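Side-chain contacts in CysQ, sulfite synthesis pathway protein (Bacteroides thetaiotaomicron VPI-5482, PDB 3B8B), which probably hydrolyses the 3'-phosphate of adenosine 3',5'-bisphosphate to give AMP, using magnesium as cofactor: residues 247-252 and 270-275; 225-230 and 261-266; 81-86 and 93-98. All blocks are in the same frame, centred on the assembly; numbering follows the deposited sequence.

In the fold
From the N terminus, interaction 3 closes first: the chain leaves edge strand 82-84, passes through helix 92-95 and comes back to it before entering strand 100-108. Far along the chain, helix 225-232 opens interaction 2, and helix 246-258 opens interaction 1 before strand 261-265 closes the former and the loop at 270-275 closes the latter, so these two cross. They are also joined directly, L272 N to V263 O at 2.9 Å. Interactions 2 and 3 lie about 24 Å apart between centres, and interaction 1 bridges them: N275 OD1 meets R95 NH2 at 2.8 Å. Together the contacts tie the large mixed sheet to the smaller C-terminal one.

Interaction 1. Residues 247-252 and 270-275; sequences WDTAAG and EPLRYN
A250 and Y274 mark the closest backbone approach, 7.6 Å between their CA atoms, where the first turns of helix 246-258 pass the irregular loop between strands 261-265 and 280-288. The helix opens with the WD-x-AA sequence characteristic of the inositol monophosphatase family, and D248 within it is predicted to bind magnesium. D248 points away from the loop, while T249 and A250, next in line, meet it, so the same turn carries a predicted magnesium ligand and the residues that pack on the loop.

Y274 does most of the work. With CG anti to its carbonyl carbon (chi1 -62°), the ring reaches from the loop to the helix and presents its hydroxyl end to T249. T249 OG1 lies at the ring's edge, in its plane, 2.9 Å from Y274 OH, near enough to hydrogen-bond. The stronger polar partner of Y274 OH, however, is H253 ND1, one turn further along the helix, and the H253 ring also meets the tyrosine ring with the planes some 60° apart. T249 OG1 in turn is hydrogen-bonded to N281 OD1, so the buried hydroxyls sit in a small polar cluster joining the helix to strand 280-288. The threonine holds OG1 between its backbone N and carbonyl carbon (chi1 62°), which turns the oxygen to the loop.

Around this polar core carbon atoms pack close. The methyl of A250 rests obliquely against the tyrosine, its CB 3.6 Å from Y274 CE2. A125 of strand 121-128 touches A250, while V127 of that strand and I103 of strand 100-108 touch Y274. L272 comes to T249, its side chain crossing at about a right angle, and it touches with a single branch: L272 CD1 lies 3.6 Å from T249 OG1.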
loop_
_atom_site.group_PDB
_atom_site.type_symbol
_atom_site.label_atom_id
_atom_site.label_comp_id
_atom_site.label_asym_id
_atom_site.label_seq_id
_atom_site.Cartn_x
_atom_site.Cartn_y
_atom_site.Cartn_z
ATOM N N TRP A 247 -5.778 4.841 -4.595
ATOM C CA TRP A 247 -4.318 4.730 -4.582
ATOM C C TRP A 247 -3.733 4.364 -3.229
ATOM O O TRP A 247 -2.585 3.938 -3.150
ATOM C CB TRP A 247 -3.650 5.996 -5.145
ATOM C CG TRP A 247 -4.176 7.288 -4.723
ATOM C CD1 TRP A 247 -4.193 7.836 -3.453
ATOM C CD2 TRP A 247 -4.765 8.252 -5.581
ATOM N NE1 TRP A 247 -4.781 9.088 -3.503
ATOM C CE2 TRP A 247 -5.125 9.362 -4.794
ATOM C CE3 TRP A 247 -5.008 8.291 -6.953
ATOM C CZ2 TRP A 247 -5.735 10.489 -5.341
ATOM C CZ3 TRP A 247 -5.618 9.411 -7.493
ATOM C CH2 TRP A 247 -5.977 10.485 -6.684
ATOM N N ASP A 248 -4.501 4.512 -2.139
ATOM C CA ASP A 248 -4.007 4.082 -0.851
ATOM C C ASP A 248 -4.319 2.642 -0.482
ATOM O O ASP A 248 -3.790 2.136 0.497
ATOM C CB ASP A 248 -4.423 5.072 0.196
ATOM C CG ASP A 248 -3.765 6.409 -0.056
ATOM O OD1 ASP A 248 -2.555 6.405 -0.475
ATOM O OD2 ASP A 248 -4.425 7.431 0.067
ATOM N N THR A 249 -5.209 2.013 -1.249
ATOM C CA THR A 249 -5.527 0.621 -1.010
ATOM C C THR A 249 -5.056 -0.359 -2.089
ATOM O O THR A 249 -4.879 -1.540 -1.798
ATOM C CB THR A 249 -7.041 0.395 -0.798
ATOM O OG1 THR A 249 -7.784 0.771 -1.946
ATOM C CG2 THR A 249 -7.550 1.186 0.456
ATOM N N ALA A 250 -4.900 0.107 -3.325
ATOM C CA ALA A 250 -4.701 -0.804 -4.437
ATOM C C ALA A 250 -3.481 -1.706 -4.241
ATOM O O ALA A 250 -3.565 -2.928 -4.424
ATOM C CB ALA A 250 -4.609 -0.008 -5.771
ATOM N N ALA A 251 -2.353 -1.114 -3.869
ATOM C CA ALA A 251 -1.141 -1.901 -3.713
ATOM C C ALA A 251 -1.303 -2.961 -2.617
ATOM O O ALA A 251 -1.000 -4.140 -2.825
ATOM C CB ALA A 251 0.076 -0.982 -3.434
ATOM N N GLY A 252 -1.783 -2.529 -1.457
ATOM C CA GLY A 252 -1.989 -3.438 -0.343
ATOM C C GLY A 252 -3.000 -4.521 -0.674
ATOM O O GLY A 252 -2.876 -5.670 -0.236
ATOM N N GLU A 270 -18.314 -8.294 -2.488
ATOM C CA GLU A 270 -17.458 -7.873 -3.590
ATOM C C GLU A 270 -16.224 -7.149 -3.061
ATOM O O GLU A 270 -16.323 -6.341 -2.140
ATOM C CB GLU A 270 -18.203 -6.947 -4.560
ATOM C CG GLU A 270 -19.258 -7.646 -5.446
ATOM C CD GLU A 270 -20.531 -8.019 -4.707
ATOM O OE1 GLU A 270 -20.961 -7.276 -3.798
ATOM O OE2 GLU A 270 -21.133 -9.059 -5.066
ATOM N N PRO A 271 -15.050 -7.451 -3.638
ATOM C CA PRO A 271 -13.883 -6.650 -3.278
ATOM C C PRO A 271 -13.987 -5.191 -3.724
ATOM O O PRO A 271 -14.811 -4.851 -4.598
ATOM C CB PRO A 271 -12.726 -7.333 -4.011
ATOM C CG PRO A 271 -13.241 -8.659 -4.392
ATOM C CD PRO A 271 -14.693 -8.539 -4.569
ATOM N N LEU A 272 -13.149 -4.332 -3.134
ATOM C CA LEU A 272 -12.991 -2.976 -3.686
ATOM C C LEU A 272 -12.656 -3.071 -5.175
ATOM O O LEU A 272 -11.906 -3.961 -5.582
ATOM C CB LEU A 272 -11.869 -2.241 -3.003
ATOM C CG LEU A 272 -12.033 -1.763 -1.562
ATOM C CD1 LEU A 272 -10.712 -1.074 -1.078
ATOM C CD2 LEU A 272 -13.208 -0.826 -1.443
ATOM N N ARG A 273 -13.220 -2.160 -5.963
ATOM C CA ARG A 273 -12.960 -2.088 -7.411
ATOM C C ARG A 273 -12.228 -0.798 -7.724
ATOM O O ARG A 273 -12.324 0.173 -6.982
ATOM C CB ARG A 273 -14.276 -2.122 -8.199
ATOM C CG ARG A 273 -15.152 -3.328 -7.933
ATOM C CD ARG A 273 -14.353 -4.616 -7.980
ATOM N NE ARG A 273 -15.174 -5.829 -7.982
ATOM C CZ ARG A 273 -14.656 -7.055 -8.101
ATOM N NH1 ARG A 273 -13.341 -7.222 -8.228
ATOM N NH2 ARG A 273 -15.461 -8.122 -8.111
ATOM N N TYR A 274 -11.517 -0.782 -8.852
ATOM C CA TYR A 274 -10.606 0.309 -9.166
ATOM C C TYR A 274 -10.843 0.916 -10.544
ATOM O O TYR A 274 -11.594 0.366 -11.374
ATOM C CB TYR A 274 -9.154 -0.146 -9.002
ATOM C CG TYR A 274 -8.870 -0.561 -7.575
ATOM C CD1 TYR A 274 -9.150 -1.848 -7.129
ATOM C CD2 TYR A 274 -8.402 0.365 -6.640
ATOM C CE1 TYR A 274 -8.944 -2.219 -5.781
ATOM C CE2 TYR A 274 -8.196 0.004 -5.320
ATOM C CZ TYR A 274 -8.478 -1.277 -4.883
ATOM O OH TYR A 274 -8.259 -1.594 -3.542
ATOM N N ASN A 275 -10.223 2.080 -10.737
ATOM C CA ASN A 275 -10.398 2.928 -11.902
ATOM C C ASN A 275 -11.857 3.335 -12.057
ATOM O O ASN A 275 -12.394 3.427 -13.164
ATOM C CB ASN A 275 -9.871 2.275 -13.178
ATOM C CG ASN A 275 -9.622 3.305 -14.286
ATOM O OD1 ASN A 275 -9.343 4.466 -13.993
ATOM N ND2 ASN A 275 -9.678 2.871 -15.534
#

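Interaction 2. Residues 225-230 and 261-266. With SO4 (sulfate ion), chain B.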
loop_
_atom_site.group_PDB
_atom_site.type_symbol
_atom_site.label_atom_id
_atom_site.label_comp_id
_atom_site.label_asym_id
_atom_site.label_seq_id
_atom_site.Cartn_x
_atom_site.Cartn_y
_atom_site.Cartn_z
ATOM N N ILE A 225 0.379 -0.097 5.924
ATOM C CA ILE A 225 0.961 -1.188 6.690
ATOM C C ILE A 225 -0.196 -1.983 7.329
ATOM O O ILE A 225 -0.082 -3.179 7.560
ATOM C CB ILE A 225 1.938 -0.671 7.769
ATOM C CG1 ILE A 225 3.033 0.181 7.136
ATOM C CG2 ILE A 225 2.510 -1.844 8.546
ATOM C CD1 ILE A 225 3.971 0.858 8.141
ATOM N N LYS A 226 -1.300 -1.297 7.611
ATOM C CA LYS A 226 -2.460 -1.985 8.221
ATOM C C LYS A 226 -2.990 -3.108 7.336
ATOM O O LYS A 226 -3.413 -4.150 7.833
ATOM C CB LYS A 226 -3.556 -0.987 8.561
ATOM C CG LYS A 226 -3.124 -0.029 9.690
ATOM C CD LYS A 226 -4.205 0.901 10.196
ATOM C CE LYS A 226 -4.494 2.005 9.229
ATOM N NZ LYS A 226 -3.329 2.927 9.008
ATOM N N ILE A 227 -2.934 -2.910 6.022
ATOM C CA ILE A 227 -3.362 -3.946 5.082
ATOM C C ILE A 227 -2.318 -5.063 5.094
ATOM O O ILE A 227 -2.640 -6.264 5.117
ATOM C CB ILE A 227 -3.544 -3.380 3.651
ATOM C CG1 ILE A 227 -4.595 -2.235 3.601
ATOM C CG2 ILE A 227 -3.921 -4.560 2.693
ATOM C CD1 ILE A 227 -4.627 -1.501 2.263
ATOM N N CYS A 228 -1.041 -4.660 5.110
ATOM C CA CYS A 228 0.073 -5.595 5.165
ATOM C C CYS A 228 0.061 -6.502 6.388
ATOM O O CYS A 228 0.436 -7.654 6.300
ATOM C CB CYS A 228 1.412 -4.871 5.075
ATOM S SG CYS A 228 1.634 -3.999 3.483
ATOM N N LEU A 229 -0.399 -5.977 7.516
ATOM C CA LEU A 229 -0.420 -6.744 8.757
ATOM C C LEU A 229 -1.381 -7.923 8.599
ATOM O O LEU A 229 -1.117 -9.003 9.118
ATOM C CB LEU A 229 -0.815 -5.877 9.934
ATOM C CG LEU A 229 0.287 -4.941 10.452
ATOM C CD1 LEU A 229 -0.341 -3.890 11.359
ATOM C CD2 LEU A 229 1.306 -5.808 11.221
ATOM N N VAL A 230 -2.494 -7.701 7.901
ATOM C CA VAL A 230 -3.410 -8.824 7.627
ATOM C C VAL A 230 -2.782 -9.828 6.649
ATOM O O VAL A 230 -2.847 -11.029 6.867
ATOM C CB VAL A 230 -4.792 -8.352 7.178
ATOM C CG1 VAL A 230 -5.733 -9.548 6.988
ATOM C CG2 VAL A 230 -5.381 -7.360 8.209
HETATM N N MSE A 261 -5.794 -13.354 1.464
HETATM C CA MSE A 261 -6.700 -12.429 2.114
HETATM C C MSE A 261 -7.510 -11.714 1.025
HETATM O O MSE A 261 -7.368 -12.003 -0.165
HETATM C CB MSE A 261 -5.944 -11.396 2.983
HETATM C CG MSE A 261 -4.811 -11.958 3.806
HETATM SE SE MSE A 261 -5.365 -13.291 5.125
HETATM C CE MSE A 261 -3.543 -14.027 5.506
ATOM N N GLU A 262 -8.354 -10.782 1.438
ATOM C CA GLU A 262 -9.154 -10.002 0.504
ATOM C C GLU A 262 -9.513 -8.664 1.148
ATOM O O GLU A 262 -9.505 -8.541 2.378
ATOM C CB GLU A 262 -10.393 -10.790 0.099
ATOM C CG GLU A 262 -11.253 -10.207 -0.999
ATOM C CD GLU A 262 -10.484 -9.902 -2.250
ATOM O OE1 GLU A 262 -9.924 -8.798 -2.322
ATOM O OE2 GLU A 262 -10.493 -10.740 -3.167
ATOM N N VAL A 263 -9.763 -7.666 0.306
ATOM C CA VAL A 263 -10.185 -6.345 0.767
ATOM C C VAL A 263 -11.623 -6.151 0.238
ATOM O O VAL A 263 -11.847 -5.792 -0.934
ATOM C CB VAL A 263 -9.262 -5.206 0.291
ATOM C CG1 VAL A 263 -9.723 -3.861 0.878
ATOM C CG2 VAL A 263 -7.805 -5.504 0.674
ATOM N N TYR A 264 -12.584 -6.427 1.106
ATOM C CA TYR A 264 -14.007 -6.382 0.753
ATOM C C TYR A 264 -14.572 -4.979 0.914
ATOM O O TYR A 264 -14.189 -4.241 1.849
ATOM C CB TYR A 264 -14.812 -7.334 1.658
ATOM C CG TYR A 264 -14.481 -8.781 1.424
ATOM C CD1 TYR A 264 -14.984 -9.449 0.313
ATOM C CD2 TYR A 264 -13.622 -9.479 2.278
ATOM C CE1 TYR A 264 -14.659 -10.765 0.071
ATOM C CE2 TYR A 264 -13.297 -10.803 2.038
ATOM C CZ TYR A 264 -13.809 -11.436 0.957
ATOM O OH TYR A 264 -13.502 -12.754 0.672
ATOM N N GLN A 265 -15.519 -4.632 0.053
ATOM C CA GLN A 265 -16.421 -3.521 0.328
ATOM C C GLN A 265 -17.227 -3.914 1.570
ATOM O O GLN A 265 -17.880 -4.956 1.600
ATOM C CB GLN A 265 -17.322 -3.248 -0.865
ATOM C CG GLN A 265 -16.581 -2.776 -2.111
ATOM C CD GLN A 265 -17.534 -2.558 -3.266
ATOM O OE1 GLN A 265 -18.544 -1.832 -3.125
ATOM N NE2 GLN A 265 -17.266 -3.205 -4.410
ATOM N N ALA A 266 -17.156 -3.095 2.598
ATOM C CA ALA A 266 -17.829 -3.421 3.863
ATOM C C ALA A 266 -19.324 -3.533 3.629
ATOM O O ALA A 266 -19.946 -2.652 3.024
ATOM C CB ALA A 266 -17.508 -2.390 4.936
HETATM S S SO4 B . -4.032 6.176 7.719
HETATM O O1 SO4 B . -4.425 4.966 6.991
HETATM O O2 SO4 B . -3.016 6.868 6.915
HETATM O O3 SO4 B . -5.207 7.072 7.807
HETATM O O4 SO4 B . -3.591 5.943 9.052
#
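I227 and V230, one turn apart on helix 225-232, touch V263 and M261 of strand 261-265. Just ahead of them, K226 is occupied with a sulfate that probably comes from the crystallisation liquor. The lysine chain bends twice, at chi3 (-74°) and chi4, and K226 NZ comes 3.0 Å from sulfate O4 and 3.1 Å from O1. R240 and S194 also hold the sulfate, and the carbonyls of S221 and S223 bind the ammonium, consistent with a site that can take an anion. With K226 cut back to an alanine, the sulfate would probably keep R240 and S194 but lose a positive partner, and those two carbonyls this donor. I227 comes next and makes a loose apolar contact, its CG2 4.5 Å from V263 CG2. V230 meets selenomethionine M261 more fully: V230 CG1 packs 4.1 Å from M261 CG, and the bend of M261 at chi2 (-62°) lays the terminal methyl against the helix backbone, CE 3.4 Å from V230 O. Around the contact, Y238 of strand 238-240 lies against K226, I227 and V230, V286 of strand 280-288 touches V230 and V263, and A256 of helix 246-258 touches I227 and M261.

Interaction 3. Residues 81-86 and 93-98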
loop_
_atom_site.group_PDB
_atom_site.type_symbol
_atom_site.label_atom_id
_atom_site.label_comp_id
_atom_site.label_asym_id
_atom_site.label_seq_id
_atom_site.Cartn_x
_atom_site.Cartn_y
_atom_site.Cartn_z
ATOM N N PRO A 81 -0.415 3.216 -18.559
ATOM C CA PRO A 81 -0.606 4.572 -18.075
ATOM C C PRO A 81 -0.625 4.651 -16.542
ATOM O O PRO A 81 -0.848 3.642 -15.871
ATOM C CB PRO A 81 -1.960 4.963 -18.672
ATOM C CG PRO A 81 -2.660 3.679 -18.830
ATOM C CD PRO A 81 -1.645 2.699 -19.195
ATOM N N VAL A 82 -0.398 5.854 -16.015
ATOM C CA VAL A 82 -0.218 6.089 -14.590
ATOM C C VAL A 82 -1.261 7.038 -14.033
ATOM O O VAL A 82 -1.452 8.167 -14.556
ATOM C CB VAL A 82 1.187 6.702 -14.286
ATOM C CG1 VAL A 82 1.377 6.933 -12.807
ATOM C CG2 VAL A 82 2.298 5.835 -14.880
ATOM N N LEU A 83 -1.942 6.574 -12.995
ATOM C CA LEU A 83 -2.870 7.366 -12.220
ATOM C C LEU A 83 -2.222 7.559 -10.858
ATOM O O LEU A 83 -2.175 6.626 -10.042
ATOM C CB LEU A 83 -4.204 6.653 -12.102
ATOM C CG LEU A 83 -5.256 7.316 -11.211
ATOM C CD1 LEU A 83 -5.576 8.714 -11.756
ATOM C CD2 LEU A 83 -6.482 6.438 -11.151
ATOM N N SER A 84 -1.682 8.757 -10.639
ATOM C CA SER A 84 -0.939 9.087 -9.396
ATOM C C SER A 84 -1.667 10.108 -8.583
ATOM O O SER A 84 -2.266 11.064 -9.114
ATOM C CB SER A 84 0.463 9.632 -9.702
ATOM O OG SER A 84 1.162 10.020 -8.500
ATOM N N GLU A 85 -1.559 9.943 -7.267
ATOM C CA GLU A 85 -2.036 10.939 -6.327
ATOM C C GLU A 85 -1.426 12.330 -6.601
ATOM O O GLU A 85 -2.123 13.347 -6.396
ATOM C CB GLU A 85 -1.694 10.460 -4.910
ATOM C CG GLU A 85 -2.150 11.394 -3.726
ATOM C CD GLU A 85 -1.297 12.663 -3.616
ATOM O OE1 GLU A 85 -0.084 12.612 -3.943
ATOM O OE2 GLU A 85 -1.848 13.714 -3.192
ATOM N N GLU A 86 -0.160 12.368 -7.057
ATOM C CA GLU A 86 0.557 13.637 -7.307
ATOM C C GLU A 86 0.550 14.050 -8.800
ATOM O O GLU A 86 1.163 15.059 -9.187
ATOM C CB GLU A 86 1.987 13.517 -6.723
ATOM C CG GLU A 86 2.993 14.634 -6.993
ATOM C CD GLU A 86 2.594 16.003 -6.467
ATOM O OE1 GLU A 86 1.550 16.133 -5.782
ATOM O OE2 GLU A 86 3.346 16.964 -6.753
ATOM N N ALA A 93 -12.969 10.587 -18.315
ATOM C CA ALA A 93 -13.087 10.252 -19.733
ATOM C C ALA A 93 -11.767 9.740 -20.323
ATOM O O ALA A 93 -11.772 8.839 -21.156
ATOM C CB ALA A 93 -13.595 11.449 -20.516
ATOM N N VAL A 94 -10.646 10.314 -19.887
ATOM C CA VAL A 94 -9.318 9.881 -20.329
ATOM C C VAL A 94 -9.025 8.443 -19.863
ATOM O O VAL A 94 -8.692 7.564 -20.664
ATOM C CB VAL A 94 -8.198 10.818 -19.760
ATOM C CG1 VAL A 94 -6.805 10.321 -20.178
ATOM C CG2 VAL A 94 -8.419 12.278 -20.201
ATOM N N ARG A 95 -9.168 8.209 -18.565
ATOM C CA ARG A 95 -8.723 6.937 -17.973
ATOM C C ARG A 95 -9.752 5.806 -18.021
ATOM O O ARG A 95 -9.408 4.647 -17.839
ATOM C CB ARG A 95 -8.202 7.150 -16.546
ATOM C CG ARG A 95 -9.204 7.707 -15.582
ATOM C CD ARG A 95 -8.611 7.882 -14.211
ATOM N NE ARG A 95 -9.581 8.544 -13.364
ATOM C CZ ARG A 95 -10.615 7.942 -12.792
ATOM N NH1 ARG A 95 -11.452 8.667 -12.060
ATOM N NH2 ARG A 95 -10.829 6.636 -12.939
ATOM N N ARG A 96 -11.006 6.124 -18.294
ATOM C CA ARG A 96 -12.046 5.105 -18.294
ATOM C C ARG A 96 -11.785 3.993 -19.329
ATOM O O ARG A 96 -12.261 2.870 -19.172
ATOM C CB ARG A 96 -13.392 5.786 -18.521
ATOM C CG ARG A 96 -14.577 4.890 -18.676
ATOM C CD ARG A 96 -15.715 5.727 -19.217
ATOM N NE ARG A 96 -16.996 5.078 -19.037
ATOM C CZ ARG A 96 -18.162 5.709 -18.998
ATOM N NH1 ARG A 96 -18.235 7.034 -19.132
ATOM N NH2 ARG A 96 -19.271 5.005 -18.816
ATOM N N GLY A 97 -11.029 4.294 -20.380
ATOM C CA GLY A 97 -10.669 3.281 -21.369
ATOM C C GLY A 97 -9.360 2.555 -21.115
ATOM O O GLY A 97 -8.942 1.752 -21.949
ATOM N N TRP A 98 -8.703 2.846 -19.998
ATOM C CA TRP A 98 -7.473 2.142 -19.621
ATOM C C TRP A 98 -7.841 0.860 -18.911
ATOM O O TRP A 98 -8.188 0.897 -17.710
ATOM C CB TRP A 98 -6.634 2.988 -18.669
ATOM C CG TRP A 98 -6.156 4.279 -19.201
ATOM C CD1 TRP A 98 -6.198 4.718 -20.504
ATOM C CD2 TRP A 98 -5.519 5.317 -18.449
ATOM N NE1 TRP A 98 -5.648 5.969 -20.590
ATOM C CE2 TRP A 98 -5.213 6.357 -19.347
ATOM C CE3 TRP A 98 -5.185 5.471 -17.098
ATOM C CZ2 TRP A 98 -4.574 7.535 -18.939
ATOM C CZ3 TRP A 98 -4.548 6.638 -16.696
ATOM C CH2 TRP A 98 -4.263 7.661 -17.616
#
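W98 turns its indole toward P81 with CG anti to the carbonyl carbon (chi1 -62°), and a chi2 of only -11° sets the face of the ring against the proline. R95, three residues earlier, takes the less usual first torsion, CG lying between its backbone N and carbonyl carbon, then runs extended as far as NE and passes L83.

The indole is sandwiched. P81 CB sits 3.4 Å from the centroid of the six-membered ring, almost exactly on the normal, a CH-pi contact of close to ideal geometry. P81 CG lies over the same face, nearest W98 CD2 at 3.3 Å. On the opposite face R95 CA lies over the ring, with V94 O nearer the rim. A type I turn from R95 to W98, closed by W98 N to R95 O at 2.9 Å, goes with this folding back.

L83 crosses the arginine stem obliquely, and both of its methyls, CD1 and CD2, lie 4.0 Å from R95 CD. The guanidinium itself is held beyond the contact: R95 NH2 bonds N275 OD1 and the carbonyl of K276.

The contact belongs to a beta-alpha-beta crossover, in which edge strand 82-84 and its parallel neighbour 100-108 are joined through short helix 92-95. At the far end of the strand, S84 OG accepts from E86 N at 3.1 Å in an ST turn around E85, a predicted magnesium ligand.

The contact rests mainly on apolar and CH-pi packing. The C-H bonds of the proline CB and CG probably meet the indole's pi cloud mostly by dispersion, with a small electrostatic share, so the residue leading into strand 82-84 and the turn are likely to fit by shape and by the CH-pi contact, while R95 lends its hydrocarbon chain and spends its charge on the loop around N275.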